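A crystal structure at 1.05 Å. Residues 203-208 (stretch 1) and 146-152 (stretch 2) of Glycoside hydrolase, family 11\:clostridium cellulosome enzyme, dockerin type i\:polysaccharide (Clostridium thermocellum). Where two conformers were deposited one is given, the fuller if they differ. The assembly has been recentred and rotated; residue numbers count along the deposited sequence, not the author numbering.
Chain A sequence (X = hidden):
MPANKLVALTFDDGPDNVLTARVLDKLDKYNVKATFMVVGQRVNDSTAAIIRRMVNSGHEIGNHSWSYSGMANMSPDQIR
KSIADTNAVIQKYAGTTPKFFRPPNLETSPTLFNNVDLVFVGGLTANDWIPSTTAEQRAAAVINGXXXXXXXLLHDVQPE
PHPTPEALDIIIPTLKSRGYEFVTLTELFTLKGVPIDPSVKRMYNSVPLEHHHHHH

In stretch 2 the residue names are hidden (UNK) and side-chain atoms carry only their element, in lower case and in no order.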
# COMPACT_ATOMS: atom_id res chain seq x y z
N MET A 203 -1.73 -5.47 -13.81
CA MET A 203 -1.74 -5.30 -12.34
C MET A 203 -0.95 -6.43 -11.68
O MET A 203 -1.20 -7.61 -11.90
CB MET A 203 -3.15 -5.19 -11.73
CG MET A 203 -3.15 -4.70 -10.23
SD MET A 203 -4.57 -3.76 -9.79
CE MET A 203 -5.90 -4.84 -10.24
N TYR A 204 0.01 -6.04 -10.85
CA TYR A 204 0.84 -7.01 -10.11
C TYR A 204 0.18 -7.34 -8.81
O TYR A 204 -0.03 -6.47 -7.94
CB TYR A 204 2.19 -6.43 -9.80
CG TYR A 204 3.10 -6.24 -10.98
CD1 TYR A 204 2.98 -5.15 -11.83
CD2 TYR A 204 4.14 -7.16 -11.23
CE1 TYR A 204 3.83 -4.96 -12.89
CE2 TYR A 204 5.01 -6.95 -12.27
CZ TYR A 204 4.83 -5.86 -13.12
OH TYR A 204 5.71 -5.66 -14.19
N ASN A 205 -0.15 -8.61 -8.58
CA ASN A 205 -0.56 -9.13 -7.28
C ASN A 205 0.61 -9.78 -6.55
O ASN A 205 0.53 -10.06 -5.35
CB ASN A 205 -1.72 -10.11 -7.40
CG ASN A 205 -2.92 -9.48 -8.04
OD1 ASN A 205 -3.39 -8.42 -7.54
ND2 ASN A 205 -3.42 -10.06 -9.08
N SER A 206 1.70 -9.99 -7.26
CA SER A 206 2.90 -10.64 -6.79
C SER A 206 4.00 -10.27 -7.77
O SER A 206 3.73 -9.76 -8.86
CB SER A 206 2.75 -12.13 -6.82
OG SER A 206 2.43 -12.62 -8.09
N VAL A 207 5.24 -10.55 -7.34
CA VAL A 207 6.42 -10.35 -8.20
C VAL A 207 7.21 -11.62 -8.22
O VAL A 207 7.57 -12.13 -7.18
CB VAL A 207 7.29 -9.19 -7.70
CG1 VAL A 207 8.51 -9.01 -8.61
CG2 VAL A 207 6.48 -7.87 -7.60
N PRO A 208 7.53 -12.15 -9.44
CA PRO A 208 7.12 -11.70 -10.77
C PRO A 208 5.62 -11.87 -10.98
O PRO A 208 4.93 -12.55 -10.19
CB PRO A 208 7.97 -12.55 -11.74
CG PRO A 208 8.38 -13.67 -11.00
CD PRO A 208 8.39 -13.36 -9.53
N UNK A 146 -0.00 -16.18 1.72
CA UNK A 146 1.25 -15.70 1.18
C UNK A 146 2.08 -16.83 0.55
O UNK A 146 2.05 -17.98 0.96
c UNK A 146 2.49 -15.85 3.32
c UNK A 146 1.54 -13.63 2.63
c UNK A 146 2.13 -14.98 2.21
N UNK A 147 2.85 -16.41 -0.45
CA UNK A 147 3.92 -17.20 -1.05
C UNK A 147 5.07 -16.24 -1.34
O UNK A 147 4.95 -15.03 -1.17
n UNK A 147 1.40 -14.99 -6.63
n UNK A 147 1.86 -16.99 -5.64
c UNK A 147 2.51 -17.86 -4.66
n UNK A 147 2.87 -15.08 -4.86
c UNK A 147 3.48 -17.92 -2.33
c UNK A 147 2.03 -15.68 -5.71
c UNK A 147 3.00 -17.06 -3.43
N UNK A 148 6.20 -16.77 -1.78
CA UNK A 148 7.31 -15.94 -2.16
C UNK A 148 6.88 -14.97 -3.24
O UNK A 148 6.37 -15.39 -4.28
c UNK A 148 8.44 -16.83 -2.66
o UNK A 148 10.57 -16.77 -3.59
c UNK A 148 9.72 -16.09 -2.94
o UNK A 148 9.89 -14.90 -2.62
N UNK A 149 7.06 -13.67 -2.99
CA UNK A 149 6.71 -12.64 -3.94
C UNK A 149 5.33 -11.99 -3.75
O UNK A 149 5.01 -11.05 -4.48
N UNK A 150 4.54 -12.46 -2.78
CA UNK A 150 3.20 -11.88 -2.60
C UNK A 150 3.29 -10.41 -2.18
O UNK A 150 4.05 -10.03 -1.28
c UNK A 150 2.44 -12.66 -1.54
o UNK A 150 2.27 -14.02 -1.97
c UNK A 150 1.12 -12.06 -1.14
N UNK A 151 2.38 -9.61 -2.75
CA UNK A 151 2.04 -8.28 -2.28
C UNK A 151 0.81 -8.43 -1.38
O UNK A 151 -0.20 -8.96 -1.85
c UNK A 151 1.27 -5.98 -2.94
c UNK A 151 2.81 -6.41 -5.64
c UNK A 151 1.80 -7.33 -3.43
c UNK A 151 3.06 -7.16 -4.31
N UNK A 152 0.90 -8.03 -0.13
CA UNK A 152 -0.19 -8.16 0.85
C UNK A 152 -0.91 -6.82 0.92
O UNK A 152 -0.28 -5.79 1.20
c UNK A 152 0.37 -8.47 2.24
c UNK A 152 -0.79 -8.57 3.24
c UNK A 152 1.22 -9.76 2.26
c UNK A 152 2.05 -9.90 3.48
O HOH W 1 8.54 -14.65 -6.45

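Position 146 carries three side-chain carbons, one bearing the other two, and none comes near stretch 1. A fork directly at CB with no heteroatom identifies Val-146.

Position 147 has an unbranched run of three carbons, then a nitrogen, then a carbon holding two more nitrogens, one of which lies beside Ser-206 OG. This guanidinium belongs to Arg-147. Its CA-to-CB bond points sideways, but the end of the side chain comes nearer to stretch 1 than that direction suggests, and Arg-147 NH2 lies 3.0 Å from Ser-206 OG; the hydroxyl sits at the edge of the guanidinium, near its plane.

Position 148 shows two carbons, the second carrying two oxygens, a carboxylate one carbon from CA; the side chain makes no contact with stretch 1. It is Asp-148, whose carboxylate is engaged elsewhere in the structure.

Position 149 has no side-chain atoms and is Gly-149. Its phi of 96° and psi of -3° would jam a CB against the preceding carbonyl oxygen, and an ideal CB would also stand 2.3 Å from Val-207 O, a clash. The bare CA instead approaches that oxygen to 3.4 Å in a CA-H...O contact between Gly-149 CA and Val-207 O.

Position 150 has one carbon bearing an oxygen and a carbon, and its CA-to-CB bond points away from stretch 1. This is the branched hydroxyl side chain of Thr-150. It serves its own loop: Arg-147 N donates to Thr-150 OG1 at 2.9 Å, while Thr-150 N donates to Arg-147 O at 3.1 Å, closing a type II turn.

Position 151 contains four carbons, forked at the first, with one arm two carbons long; the end of that arm packs near Tyr-204 CB and Val-207 CG2. Hence it is Ile-151. Its CA-to-CB bond points toward stretch 1, and Ile-151 CD1 lies 4.2 Å from Tyr-204 CB and 4.4 Å from Val-207 CG2.

Position 152 repeats this four-carbon fork, but its CA-to-CB bond points away and the side chain makes no contact with stretch 1. It is Ile-152.

The contact is built around a single beta bridge pairing Ser-206 with Thr-150, their CA atoms 4.4 Å apart. Two backbone hydrogen bonds flank the pair: Val-207 N donates to Gly-149 O at 2.9 Å, and Ile-151 N donates to Asn-205 O at 3.2 Å. A water extends the link, its oxygen donating to Val-207 O at 2.8 Å and, weakly, to Asp-148 O at 3.2 Å. The turn thus presents the Gly-149 carbonyl to stretch 1, glycine leaves room for Val-207 O, and Ile-151 adds apolar packing beside the bridge.

Stretch 2 (146-152) VRDGTII
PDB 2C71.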